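Local coordinates for protein staphylococcal enterotoxin-like toxin (Staphylococcus aureus, PDB 4DXG) that binds a sialylated, fucosylated host-type glycan, sialyl Lewis X-like, and as a superantigen-like protein probably helps the bacterium evade host immunity, at residues K25-F30 and D77-L82; D52-K57 and N88-S93; A21-P26 and K144-L149; K133-L138 and A188-G193. All coordinates share one frame; numbering follows the deposited sequence. Where two conformers were deposited one is given.

Interaction 1: residues K25-F30 and D77-L82; sequences KPSLEF and DVFVVL. With PIN (piperazine-N,N'-bis(2-ethanesulfonic acid)), chain C.
Glu29 meets the Phe79 ring at its rim: CG lies near the ring plane, 3.6 Å from CD1 of Phe79, and OE2 is also in plane at the edge, with the carboxylate turned 45° from the ring. Ser27 reaches the far end of the same ring, its CB 3.5 Å from Phe79 CZ. The Phe30 ring, on the other face of the sheet, is approached obliquely by CG2 of Val80, 3.7 Å from Phe30 CE1, and meets Tyr56 edge-to-face. Both segments belong to the OB-fold domain, where 28-30 is an edge strand antiparallel to 77-80. Leu28 with Val80 and Phe30 with Val78 are hydrogen-bonded pairs; Glu29 with Phe79 is the non-hydrogen-bonded pair between them. Phe79 packs on Lys139, Glu140 and Lys144 of helix 138-153, and Lys144 forms a salt bridge with Glu29 OE2. Leu28 and Leu82 lie on the side of the bound piperazine sulfonate buffer, with Leu28 CD2 3.9 Å from its C3'. Beyond the strands, water 2 accepts from Leu82 N and also lies within hydrogen-bonding distance of Pro26 O. The Lys25 chain bends at its last two torsions (80° and 79°), where NZ donates a hydrogen bond in the carbonyl plane to Leu82 O at 3.1 Å.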
# COMPACT_ATOMS: atom_id res chain seq x y z
N LYS A 25 -4.95 -10.62 -1.47
CA LYS A 25 -6.28 -10.08 -1.15
C LYS A 25 -6.74 -8.99 -2.16
O LYS A 25 -5.92 -8.21 -2.68
CB LYS A 25 -6.29 -9.49 0.25
CG LYS A 25 -6.45 -10.47 1.36
CD LYS A 25 -5.80 -9.89 2.60
CE LYS A 25 -6.67 -8.91 3.29
NZ LYS A 25 -7.67 -9.71 4.09
N PRO A 26 -8.04 -8.92 -2.44
CA PRO A 26 -8.44 -7.86 -3.36
C PRO A 26 -8.31 -6.49 -2.72
O PRO A 26 -8.31 -6.36 -1.47
CB PRO A 26 -9.91 -8.16 -3.64
CG PRO A 26 -10.34 -9.16 -2.59
CD PRO A 26 -9.17 -9.55 -1.74
N SER A 27 -8.18 -5.46 -3.55
CA SER A 27 -8.15 -4.09 -3.06
C SER A 27 -9.18 -3.23 -3.76
O SER A 27 -9.61 -3.57 -4.86
CB SER A 27 -6.76 -3.47 -3.21
OG SER A 27 -6.40 -3.35 -4.56
N LEU A 28 -9.53 -2.12 -3.11
CA LEU A 28 -10.53 -1.15 -3.56
C LEU A 28 -9.91 0.25 -3.57
O LEU A 28 -9.17 0.59 -2.67
CB LEU A 28 -11.70 -1.14 -2.58
CG LEU A 28 -12.51 -2.43 -2.47
CD1 LEU A 28 -13.51 -2.30 -1.34
CD2 LEU A 28 -13.20 -2.82 -3.79
N GLU A 29 -10.22 1.06 -4.59
CA GLU A 29 -9.78 2.47 -4.61
C GLU A 29 -10.93 3.46 -4.62
O GLU A 29 -11.82 3.38 -5.46
CB GLU A 29 -8.85 2.75 -5.79
CG GLU A 29 -7.46 2.19 -5.59
CD GLU A 29 -6.82 1.70 -6.86
OE1 GLU A 29 -6.58 2.50 -7.78
OE2 GLU A 29 -6.55 0.49 -6.94
N PHE A 30 -10.90 4.40 -3.68
CA PHE A 30 -11.95 5.41 -3.57
C PHE A 30 -11.40 6.78 -3.87
O PHE A 30 -10.56 7.28 -3.11
CB PHE A 30 -12.57 5.38 -2.18
CG PHE A 30 -13.23 4.08 -1.86
CD1 PHE A 30 -13.14 3.54 -0.58
CD2 PHE A 30 -13.95 3.39 -2.86
CE1 PHE A 30 -13.76 2.32 -0.28
CE2 PHE A 30 -14.57 2.16 -2.58
CZ PHE A 30 -14.47 1.63 -1.28
N ASP A 77 -8.76 10.70 -1.17
CA ASP A 77 -8.68 9.38 -1.77
C ASP A 77 -8.28 8.39 -0.69
O ASP A 77 -7.54 8.73 0.23
CB ASP A 77 -7.60 9.39 -2.84
CG ASP A 77 -7.96 10.25 -4.01
OD1 ASP A 77 -9.01 10.90 -4.00
OD2 ASP A 77 -7.19 10.27 -4.97
N VAL A 78 -8.77 7.16 -0.80
CA VAL A 78 -8.38 6.08 0.10
C VAL A 78 -8.03 4.83 -0.71
O VAL A 78 -8.80 4.43 -1.61
CB VAL A 78 -9.54 5.66 1.00
CG1 VAL A 78 -9.04 4.66 2.08
CG2 VAL A 78 -10.25 6.85 1.60
N PHE A 79 -6.89 4.20 -0.40
CA PHE A 79 -6.58 2.88 -0.96
C PHE A 79 -6.96 1.87 0.10
O PHE A 79 -6.39 1.90 1.21
CB PHE A 79 -5.10 2.74 -1.32
CG PHE A 79 -4.74 1.35 -1.86
CD1 PHE A 79 -5.13 0.96 -3.13
CD2 PHE A 79 -4.07 0.42 -1.05
CE1 PHE A 79 -4.86 -0.30 -3.61
CE2 PHE A 79 -3.78 -0.85 -1.51
CZ PHE A 79 -4.16 -1.22 -2.78
N VAL A 80 -7.90 0.98 -0.24
CA VAL A 80 -8.50 0.04 0.70
C VAL A 80 -8.12 -1.43 0.48
O VAL A 80 -8.15 -1.94 -0.64
CB VAL A 80 -10.08 0.19 0.70
CG1 VAL A 80 -10.75 -0.82 1.63
CG2 VAL A 80 -10.45 1.56 1.18
N VAL A 81 -7.77 -2.10 1.58
CA VAL A 81 -7.54 -3.55 1.64
C VAL A 81 -8.30 -3.97 2.90
O VAL A 81 -7.86 -3.70 4.03
CB VAL A 81 -6.00 -3.94 1.78
CG1 VAL A 81 -5.84 -5.45 1.87
CG2 VAL A 81 -5.13 -3.41 0.60
N LEU A 82 -9.46 -4.60 2.70
CA LEU A 82 -10.33 -4.96 3.80
C LEU A 82 -9.72 -6.11 4.59
O LEU A 82 -9.24 -7.06 4.00
CB LEU A 82 -11.73 -5.36 3.30
CG LEU A 82 -12.62 -4.34 2.60
CD1 LEU A 82 -13.84 -5.09 2.16
CD2 LEU A 82 -13.05 -3.17 3.47
C1 PIN C . -21.05 -2.55 -3.78
C2 PIN C . -20.46 -3.12 -2.49
N1 PIN C . -19.30 -3.97 -2.76
C3 PIN C . -19.31 -5.23 -2.02
C4 PIN C . -18.18 -3.60 -3.66
C1' PIN C . -14.75 -6.37 -2.46
C2' PIN C . -15.96 -6.04 -1.56
N1' PIN C . -16.99 -5.37 -2.39
C3' PIN C . -16.85 -4.01 -2.98
C4' PIN C . -18.23 -6.09 -2.64
S1 PIN C . -22.50 -1.76 -3.48
S1' PIN C . -13.51 -7.28 -1.75
O1 PIN C . -22.68 -0.83 -4.61
O2 PIN C . -23.59 -2.75 -3.47
O3 PIN C . -22.54 -1.09 -2.14
O1' PIN C . -12.27 -6.47 -1.84
O2' PIN C . -13.40 -8.55 -2.54
O3' PIN C . -13.79 -7.64 -0.33
O HOH W 1 -9.30 -7.58 0.98
O HOH W 2 -10.37 -5.33 -0.02

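Interaction 2: residues D52-K57 and N88-S93; sequences DYFIYK and NLEKYS. With PIN (piperazine-N,N'-bis(2-ethanesulfonic acid)), chain C.
Leu89 opens the contact by laying its two methyls across the aliphatic start of Lys57 at about a right angle, CD2 being 3.9 Å from CG of Lys57. Glu90 follows with an extended side chain that carries OE2 to within 3.4 Å of Phe54 CE1; the carboxylate stands almost perpendicular to the ring, at 88°. Lys91 is the main link. Its CB rests near Tyr56 CD2, and the side chain then runs beside that of Tyr56 in the same direction. A bend at chi2 (-74°) accompanies the passage of CE over one face of Phe54, 3.8 Å from the ring centroid, in a CH-pi contact. NZ continues over the same ring, 4.5 Å from the centroid and only 7° off the normal, a cation-pi interaction. The ammonium also donates to water 3, which in turn donates to Tyr56 OH. That hydroxyl gives its own proton to the syn lone pair of Asp52 OD2, while Asp52 OD1 receives Phe54 N in an Asx turn. The lysine is thus tied through water to the loop that presents Tyr53 N to a sulfonate oxygen of the bound buffer. Lys91 O accepts from Lys57 N at 2.9 Å. Tyr92 pairs with Lys57 in parallel register, and Ser93 N completes the link to Lys57 O at 3.2 Å. Strands 56-59 and 92-99 therefore lie side by side and parallel in the OB-fold sheet, with 46-49 flanking the first and 76-80 the second.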
# COMPACT_ATOMS: atom_id res chain seq x y z
N ASP A 52 -20.39 3.81 -1.59
CA ASP A 52 -21.46 2.92 -2.14
C ASP A 52 -22.45 2.63 -1.03
O ASP A 52 -22.44 3.39 -0.04
CB ASP A 52 -20.81 1.61 -2.58
CG ASP A 52 -19.91 0.98 -1.48
OD1 ASP A 52 -20.03 1.28 -0.24
OD2 ASP A 52 -19.06 0.14 -1.85
N TYR A 53 -23.18 1.49 -1.04
CA TYR A 53 -24.06 1.13 0.10
C TYR A 53 -23.40 0.78 1.47
O TYR A 53 -24.12 0.53 2.46
CB TYR A 53 -25.07 0.05 -0.31
CG TYR A 53 -26.02 0.51 -1.36
CD1 TYR A 53 -25.75 0.26 -2.69
CD2 TYR A 53 -27.16 1.26 -1.03
CE1 TYR A 53 -26.58 0.74 -3.69
CE2 TYR A 53 -28.02 1.76 -2.02
CZ TYR A 53 -27.72 1.48 -3.36
OH TYR A 53 -28.53 1.89 -4.39
N PHE A 54 -22.07 0.80 1.54
CA PHE A 54 -21.40 0.59 2.84
C PHE A 54 -20.69 1.81 3.39
O PHE A 54 -20.28 2.67 2.63
CB PHE A 54 -20.40 -0.55 2.77
CG PHE A 54 -21.02 -1.87 2.45
CD1 PHE A 54 -21.46 -2.72 3.49
CD2 PHE A 54 -21.21 -2.26 1.13
CE1 PHE A 54 -22.06 -3.96 3.19
CE2 PHE A 54 -21.82 -3.49 0.83
CZ PHE A 54 -22.22 -4.34 1.86
N ILE A 55 -20.56 1.84 4.72
CA ILE A 55 -19.68 2.76 5.42
C ILE A 55 -18.33 2.04 5.65
O ILE A 55 -18.31 0.94 6.27
CB ILE A 55 -20.18 3.13 6.84
CG1 ILE A 55 -21.56 3.79 6.78
CG2 ILE A 55 -19.20 4.10 7.49
CD1 ILE A 55 -22.35 3.78 8.11
N TYR A 56 -17.22 2.61 5.19
CA TYR A 56 -15.95 1.97 5.47
C TYR A 56 -15.24 2.69 6.58
O TYR A 56 -15.15 3.91 6.57
CB TYR A 56 -15.08 1.93 4.23
CG TYR A 56 -15.64 1.15 3.09
CD1 TYR A 56 -16.77 1.62 2.38
CD2 TYR A 56 -15.05 -0.04 2.69
CE1 TYR A 56 -17.29 0.89 1.29
CE2 TYR A 56 -15.58 -0.77 1.59
CZ TYR A 56 -16.68 -0.30 0.91
OH TYR A 56 -17.15 -0.98 -0.17
N LYS A 57 -14.72 1.91 7.53
CA LYS A 57 -13.95 2.43 8.66
C LYS A 57 -12.44 2.38 8.37
O LYS A 57 -11.87 1.32 8.24
CB LYS A 57 -14.28 1.65 9.94
CG LYS A 57 -15.79 1.52 10.23
CD LYS A 57 -16.32 2.67 11.10
CE LYS A 57 -17.87 2.62 11.21
NZ LYS A 57 -18.44 3.60 12.21
N ASN A 88 -14.93 -5.55 15.68
CA ASN A 88 -16.32 -5.94 15.35
C ASN A 88 -16.87 -5.11 14.16
O ASN A 88 -18.08 -4.79 14.09
CB ASN A 88 -17.18 -5.72 16.63
CG ASN A 88 -18.50 -6.54 16.67
OD1 ASN A 88 -18.75 -7.48 15.87
ND2 ASN A 88 -19.36 -6.16 17.63
N LEU A 89 -15.97 -4.73 13.24
CA LEU A 89 -16.31 -3.89 12.09
C LEU A 89 -16.39 -4.70 10.80
O LEU A 89 -15.50 -5.50 10.49
CB LEU A 89 -15.27 -2.77 11.92
CG LEU A 89 -15.22 -1.76 13.06
CD1 LEU A 89 -14.03 -0.87 12.92
CD2 LEU A 89 -16.52 -0.95 13.13
N GLU A 90 -17.45 -4.47 10.03
CA GLU A 90 -17.66 -5.19 8.79
C GLU A 90 -16.69 -4.78 7.66
O GLU A 90 -16.17 -5.61 6.90
CB GLU A 90 -19.09 -4.93 8.34
CG GLU A 90 -19.70 -6.05 7.53
CD GLU A 90 -21.03 -5.66 6.89
OE1 GLU A 90 -21.83 -4.92 7.51
OE2 GLU A 90 -21.25 -6.10 5.73
N LYS A 91 -16.46 -3.48 7.54
CA LYS A 91 -15.68 -2.94 6.43
C LYS A 91 -14.59 -2.10 7.06
O LYS A 91 -14.84 -0.96 7.43
CB LYS A 91 -16.56 -2.10 5.51
CG LYS A 91 -17.69 -2.85 4.80
CD LYS A 91 -17.18 -3.72 3.70
CE LYS A 91 -18.31 -4.58 3.12
NZ LYS A 91 -17.81 -5.54 2.11
N TYR A 92 -13.40 -2.67 7.19
CA TYR A 92 -12.30 -2.05 7.92
C TYR A 92 -11.03 -2.20 7.09
O TYR A 92 -10.78 -3.27 6.50
CB TYR A 92 -12.17 -2.72 9.31
CG TYR A 92 -10.83 -2.55 10.01
CD1 TYR A 92 -9.79 -3.48 9.81
CD2 TYR A 92 -10.58 -1.46 10.88
CE1 TYR A 92 -8.54 -3.33 10.45
CE2 TYR A 92 -9.33 -1.30 11.53
CZ TYR A 92 -8.33 -2.24 11.31
OH TYR A 92 -7.08 -2.12 11.96
N SER A 93 -10.24 -1.12 7.07
CA SER A 93 -8.92 -1.09 6.43
C SER A 93 -8.07 -0.11 7.20
O SER A 93 -8.59 0.73 7.92
CB SER A 93 -9.07 -0.69 4.96
OG SER A 93 -7.82 -0.55 4.29
C1 PIN C . -21.05 -2.55 -3.78
C2 PIN C . -20.46 -3.12 -2.49
N1 PIN C . -19.30 -3.97 -2.76
C3 PIN C . -19.31 -5.23 -2.02
C4 PIN C . -18.18 -3.60 -3.66
C1' PIN C . -14.75 -6.37 -2.46
C2' PIN C . -15.96 -6.04 -1.56
N1' PIN C . -16.99 -5.37 -2.39
C3' PIN C . -16.85 -4.01 -2.98
C4' PIN C . -18.23 -6.09 -2.64
S1 PIN C . -22.50 -1.76 -3.48
S1' PIN C . -13.51 -7.28 -1.75
O1 PIN C . -22.68 -0.83 -4.61
O2 PIN C . -23.59 -2.75 -3.47
O3 PIN C . -22.54 -1.09 -2.14
O1' PIN C . -12.27 -6.47 -1.84
O2' PIN C . -13.40 -8.55 -2.54
O3' PIN C . -13.79 -7.64 -0.33
O HOH W 3 -16.83 -3.72 0.17

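Interaction 3: residues A21-P26 and K144-L149; sequences AYYTKP and KLRKQL. With PIN (piperazine-N,N'-bis(2-ethanesulfonic acid)), chain C.
Tyr23 and Lys147 bring the two backbones closest, their CA atoms 5.4 Å apart. Tyr23 is the first residue to leave helical geometry after helix 17-22, and a type I turn from Tyr22 to Lys25 leads the chain past helix 138-153. This turn presents the carbonyls of Tyr23 and Lys25 to the helix. The side chain of Lys147 passes both: CB is 3.3 Å from Tyr23 O, and after a bend at chi3 (-88°) NZ reaches Lys25 O at 2.8 Å. The ammonium approaches from above the carbonyl plane, 38° out of it. Next to Lys147 in the helix, Arg146 lies over one face of the Tyr23 ring. Its CD sits over the ring centre, 3.4 Å from the centroid, making a CH-pi contact; the opposite face of the ring is covered by Tyr22 CD2. The guanidinium lies nearly parallel to the ring, 12° apart, with Tyr23 OH over its centre and 3.4 Å from Arg146 CZ. Asp142 joins the two residues, bridging Arg146 NE through OD1 and Tyr23 OH through OD2. The contact thus joins the N-terminal helical region to the long helix of the beta-grasp domain. Its chemistry implies that the buried arginine is fixed by the Tyr23 ring and OH against one face and by its bonds to Asp142, Lys180 O and Tyr156 OH, its charge probably balanced by Asp142, while Lys147 ties down a loop carbonyl.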
# COMPACT_ATOMS: atom_id res chain seq x y z
N ALA A 21 -1.17 -14.90 1.14
CA ALA A 21 -2.61 -14.70 1.25
C ALA A 21 -2.94 -13.24 1.54
O ALA A 21 -3.92 -12.72 1.02
CB ALA A 21 -3.22 -15.61 2.31
N TYR A 22 -2.12 -12.57 2.35
CA TYR A 22 -2.39 -11.17 2.64
C TYR A 22 -2.28 -10.39 1.33
O TYR A 22 -3.20 -9.65 0.97
CB TYR A 22 -1.49 -10.58 3.72
CG TYR A 22 -1.85 -9.15 4.01
CD1 TYR A 22 -2.97 -8.83 4.78
CD2 TYR A 22 -1.11 -8.09 3.46
CE1 TYR A 22 -3.33 -7.49 5.01
CE2 TYR A 22 -1.45 -6.74 3.70
CZ TYR A 22 -2.57 -6.46 4.46
OH TYR A 22 -2.91 -5.15 4.70
N TYR A 23 -1.18 -10.60 0.59
CA TYR A 23 -0.88 -9.76 -0.58
C TYR A 23 -1.53 -10.23 -1.89
O TYR A 23 -1.28 -9.68 -2.95
CB TYR A 23 0.63 -9.56 -0.72
CG TYR A 23 1.21 -8.56 0.29
CD1 TYR A 23 1.05 -7.17 0.08
CD2 TYR A 23 1.90 -9.00 1.46
CE1 TYR A 23 1.57 -6.23 0.96
CE2 TYR A 23 2.45 -8.04 2.36
CZ TYR A 23 2.27 -6.64 2.08
OH TYR A 23 2.77 -5.64 2.90
N THR A 24 -2.38 -11.23 -1.81
CA THR A 24 -3.24 -11.53 -2.95
C THR A 24 -4.69 -11.14 -2.65
O THR A 24 -5.57 -11.30 -3.50
CB THR A 24 -3.15 -13.03 -3.42
OG1 THR A 24 -3.54 -13.90 -2.34
CG2 THR A 24 -1.73 -13.36 -3.90
N LYS A 25 -4.95 -10.62 -1.47
CA LYS A 25 -6.28 -10.08 -1.15
C LYS A 25 -6.74 -8.99 -2.16
O LYS A 25 -5.92 -8.21 -2.68
CB LYS A 25 -6.29 -9.49 0.25
CG LYS A 25 -6.45 -10.47 1.36
CD LYS A 25 -5.80 -9.89 2.60
CE LYS A 25 -6.67 -8.91 3.29
NZ LYS A 25 -7.67 -9.71 4.09
N PRO A 26 -8.04 -8.92 -2.44
CA PRO A 26 -8.44 -7.86 -3.36
C PRO A 26 -8.31 -6.49 -2.72
O PRO A 26 -8.31 -6.36 -1.47
CB PRO A 26 -9.91 -8.16 -3.64
CG PRO A 26 -10.34 -9.16 -2.59
CD PRO A 26 -9.17 -9.55 -1.74
N LYS A 144 0.39 -2.96 -4.09
CA LYS A 144 0.37 -3.22 -5.51
C LYS A 144 1.69 -3.82 -6.05
O LYS A 144 1.66 -4.64 -6.99
CB LYS A 144 -0.03 -1.97 -6.27
CG LYS A 144 -1.53 -1.74 -6.30
CD LYS A 144 -1.82 -0.45 -7.06
CE LYS A 144 -3.31 -0.20 -7.11
NZ LYS A 144 -3.63 1.25 -7.32
N LEU A 145 2.82 -3.43 -5.48
CA LEU A 145 4.09 -3.97 -5.99
C LEU A 145 4.25 -5.42 -5.54
O LEU A 145 4.70 -6.26 -6.32
CB LEU A 145 5.29 -3.15 -5.58
CG LEU A 145 5.41 -1.77 -6.22
CD1 LEU A 145 6.41 -0.87 -5.44
CD2 LEU A 145 5.75 -1.87 -7.71
N ARG A 146 3.85 -5.73 -4.31
CA ARG A 146 3.97 -7.10 -3.86
C ARG A 146 3.02 -7.99 -4.62
O ARG A 146 3.39 -9.11 -5.01
CB ARG A 146 3.79 -7.26 -2.36
CG ARG A 146 4.92 -6.71 -1.58
CD ARG A 146 4.87 -7.19 -0.14
NE ARG A 146 5.48 -6.20 0.76
CZ ARG A 146 5.97 -6.47 1.96
NH1 ARG A 146 5.97 -7.71 2.44
NH2 ARG A 146 6.47 -5.49 2.70
N LYS A 147 1.80 -7.53 -4.85
CA LYS A 147 0.83 -8.41 -5.50
C LYS A 147 1.31 -8.78 -6.93
O LYS A 147 1.07 -9.89 -7.42
CB LYS A 147 -0.57 -7.77 -5.51
CG LYS A 147 -1.60 -8.54 -6.34
CD LYS A 147 -2.94 -7.90 -6.32
CE LYS A 147 -3.77 -8.37 -5.16
NZ LYS A 147 -5.11 -7.68 -5.27
N GLN A 148 2.01 -7.84 -7.56
CA GLN A 148 2.53 -8.01 -8.89
C GLN A 148 3.66 -9.04 -8.86
O GLN A 148 3.75 -9.88 -9.75
CB GLN A 148 3.05 -6.65 -9.40
CG GLN A 148 3.62 -6.64 -10.85
CD GLN A 148 4.20 -5.25 -11.29
OE1 GLN A 148 3.57 -4.18 -11.11
NE2 GLN A 148 5.39 -5.29 -11.89
N LEU A 149 4.51 -8.96 -7.84
CA LEU A 149 5.70 -9.80 -7.75
C LEU A 149 5.32 -11.23 -7.49
O LEU A 149 6.03 -12.15 -7.83
CB LEU A 149 6.59 -9.32 -6.62
CG LEU A 149 7.30 -7.97 -6.76
CD1 LEU A 149 8.01 -7.59 -5.43
CD2 LEU A 149 8.27 -7.98 -7.96
C1 PIN C . -21.05 -2.55 -3.78
C2 PIN C . -20.46 -3.12 -2.49
N1 PIN C . -19.30 -3.97 -2.76
C3 PIN C . -19.31 -5.23 -2.02
C4 PIN C . -18.18 -3.60 -3.66
C1' PIN C . -14.75 -6.37 -2.46
C2' PIN C . -15.96 -6.04 -1.56
N1' PIN C . -16.99 -5.37 -2.39
C3' PIN C . -16.85 -4.01 -2.98
C4' PIN C . -18.23 -6.09 -2.64
S1 PIN C . -22.50 -1.76 -3.48
S1' PIN C . -13.51 -7.28 -1.75
O1 PIN C . -22.68 -0.83 -4.61
O2 PIN C . -23.59 -2.75 -3.47
O3 PIN C . -22.54 -1.09 -2.14
O1' PIN C . -12.27 -6.47 -1.84
O2' PIN C . -13.40 -8.55 -2.54
O3' PIN C . -13.79 -7.64 -0.33

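Interaction 4: residues K133-L138 and A188-G193; sequences KEQISL and ADVIDG. With SIA (N-acetyl-alpha-neuraminic acid), chain B.
Leu138 reaches across to Asp189 and Ile191 at the end of a short antiparallel pair, strands 135-137 and 190-192, in the beta-grasp domain. From CB, which lies beside Asp189 O, the chain leads to CG, 3.8 Å from CB of Asp189. There the branches part: CD1 comes to 3.5 Å from Asp189 CB and also touches O9 of the bound sialic acid, whereas CD2 meets CG2 of Ile191 at 4.0 Å. With CG anti to the carbonyl carbon, chi1 -51°, the two branches lie against Asp189 and Ile191. The Leu138 backbone N donates to Asp189 O, just after Ser137 at the N-cap position of helix 138-153. Ile136 and Ile191 form the hydrogen-bonded pair, joined in both directions and flanked by the non-hydrogen-bonded pairs Gln135 with Asp192 and Ser137 with Val190. Both isoleucines touch Leu141 of the helix. On the other face, the extended Gln135 crosses Val190, with its NE2 3.5 Å from Val190 CG2, while OE1 accepts from Lys99 N. At the far end Gly193 N binds Glu134 O from well above the carbonyl plane. The pair thus connects the start of the helix to the glycan site, where Thr175, Arg186 and Lys173 also bond to the sialic acid. Asp189 supplies the direct polar grip from this contact: its OD2 accepts the sugar's O9 hydroxyl at 2.6 Å.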
# COMPACT_ATOMS: atom_id res chain seq x y z
N LYS A 133 -1.76 9.12 -9.23
CA LYS A 133 -2.08 9.98 -8.11
C LYS A 133 -0.92 10.90 -7.72
O LYS A 133 0.21 10.46 -7.55
CB LYS A 133 -2.50 9.13 -6.91
CG LYS A 133 -3.95 8.65 -6.95
CD LYS A 133 -4.24 7.62 -5.87
CE LYS A 133 -4.18 8.17 -4.40
NZ LYS A 133 -4.45 9.63 -4.12
N GLU A 134 -1.21 12.19 -7.57
CA GLU A 134 -0.24 13.20 -7.14
C GLU A 134 0.33 12.88 -5.73
O GLU A 134 1.52 13.20 -5.39
CB GLU A 134 -0.99 14.52 -7.15
CG GLU A 134 -0.22 15.78 -6.98
CD GLU A 134 -1.15 17.00 -6.91
OE1 GLU A 134 -2.38 16.84 -6.78
OE2 GLU A 134 -0.67 18.14 -6.99
N GLN A 135 -0.52 12.29 -4.88
CA GLN A 135 -0.05 11.87 -3.58
C GLN A 135 -0.43 10.41 -3.37
O GLN A 135 -1.58 10.00 -3.60
CB GLN A 135 -0.64 12.76 -2.51
CG GLN A 135 -0.20 12.40 -1.06
CD GLN A 135 -0.75 13.42 -0.07
OE1 GLN A 135 -1.96 13.46 0.23
NE2 GLN A 135 0.13 14.26 0.42
N ILE A 136 0.54 9.60 -2.97
CA ILE A 136 0.26 8.17 -2.88
C ILE A 136 0.81 7.60 -1.55
O ILE A 136 1.90 8.03 -1.08
CB ILE A 136 0.82 7.44 -4.16
CG1 ILE A 136 0.27 6.01 -4.25
CG2 ILE A 136 2.34 7.51 -4.19
CD1 ILE A 136 0.63 5.23 -5.57
N SER A 137 0.04 6.67 -0.95
CA SER A 137 0.42 6.07 0.33
C SER A 137 1.44 4.95 0.13
O SER A 137 1.44 4.25 -0.90
CB SER A 137 -0.80 5.58 1.16
OG SER A 137 -1.57 4.58 0.47
N LEU A 138 2.31 4.77 1.11
CA LEU A 138 3.19 3.63 0.98
C LEU A 138 2.36 2.33 0.96
O LEU A 138 2.76 1.37 0.33
CB LEU A 138 4.25 3.62 2.07
CG LEU A 138 5.05 4.89 2.26
CD1 LEU A 138 5.97 4.59 3.41
CD2 LEU A 138 5.86 5.31 1.01
N ALA A 188 0.14 4.80 6.69
CA ALA A 188 -0.38 6.15 6.76
C ALA A 188 0.58 7.11 6.11
O ALA A 188 0.22 8.28 5.89
CB ALA A 188 -0.61 6.56 8.22
N ASP A 189 1.79 6.65 5.83
CA ASP A 189 2.80 7.53 5.26
C ASP A 189 2.44 7.87 3.82
O ASP A 189 1.99 7.01 3.06
CB ASP A 189 4.20 6.91 5.37
CG ASP A 189 4.79 6.99 6.81
OD1 ASP A 189 4.54 7.97 7.57
OD2 ASP A 189 5.54 6.07 7.18
N VAL A 190 2.61 9.13 3.43
CA VAL A 190 2.31 9.50 2.04
C VAL A 190 3.48 10.24 1.36
O VAL A 190 4.31 10.89 2.01
CB VAL A 190 0.96 10.27 1.90
CG1 VAL A 190 -0.18 9.54 2.60
CG2 VAL A 190 1.07 11.64 2.48
N ILE A 191 3.53 10.12 0.05
CA ILE A 191 4.61 10.70 -0.72
C ILE A 191 4.10 11.26 -2.07
O ILE A 191 2.97 10.90 -2.52
CB ILE A 191 5.79 9.66 -0.91
CG1 ILE A 191 5.38 8.42 -1.72
CG2 ILE A 191 6.44 9.27 0.44
CD1 ILE A 191 6.61 7.71 -2.39
N ASP A 192 4.89 12.13 -2.70
CA ASP A 192 4.52 12.69 -4.00
C ASP A 192 4.77 11.64 -5.04
O ASP A 192 5.91 11.22 -5.25
CB ASP A 192 5.31 13.97 -4.33
CG ASP A 192 4.84 14.63 -5.65
OD1 ASP A 192 4.16 13.98 -6.49
OD2 ASP A 192 5.16 15.83 -5.85
N GLY A 193 3.71 11.19 -5.68
CA GLY A 193 3.82 10.16 -6.74
C GLY A 193 4.71 10.59 -7.91
O GLY A 193 5.51 9.81 -8.43
C1 SIA B . 13.58 3.49 4.47
C2 SIA B . 13.85 4.31 5.74
C3 SIA B . 15.07 5.22 5.50
C4 SIA B . 14.76 6.40 4.57
C5 SIA B . 13.48 7.16 4.95
C6 SIA B . 12.36 6.14 5.17
C7 SIA B . 11.03 6.73 5.63
C8 SIA B . 10.03 5.63 5.93
C9 SIA B . 8.59 6.16 6.11
C10 SIA B . 13.08 9.39 3.91
C11 SIA B . 12.74 10.05 2.61
N5 SIA B . 13.16 8.06 3.84
O1A SIA B . 14.58 3.04 3.83
O1B SIA B . 12.39 3.26 4.12
O4 SIA B . 15.82 7.38 4.53
O6 SIA B . 12.78 5.18 6.16
O7 SIA B . 11.26 7.41 6.85
O8 SIA B . 10.13 4.67 4.86
O9 SIA B . 7.71 5.03 6.29
O10 SIA B . 13.23 10.05 4.93

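Interactions 1 and 2 share the OB-fold sheet, their centres 11 Å apart, and join where Val81 N meets Ser93 OG at 3.1 Å. Both touch the bound buffer molecule, as does interaction 3 through Pro26. Interaction 3 starts from the same chain segment as interaction 1, sharing Lys25 and Pro26, and Glu29 OE2 meets Lys144 NZ at 3.0 Å, so the OB-fold strand is tied to the beta-grasp helix. A second bridge between the domains, Asp77 OD2 to Lys133 NZ at 2.9 Å, links interaction 1 to interaction 4. Interactions 3 and 4 lie about 18 Å apart between centres; the side chain of Arg146 is about 7 Å from the galactose, whereas Asp189 directly holds the sialic acid.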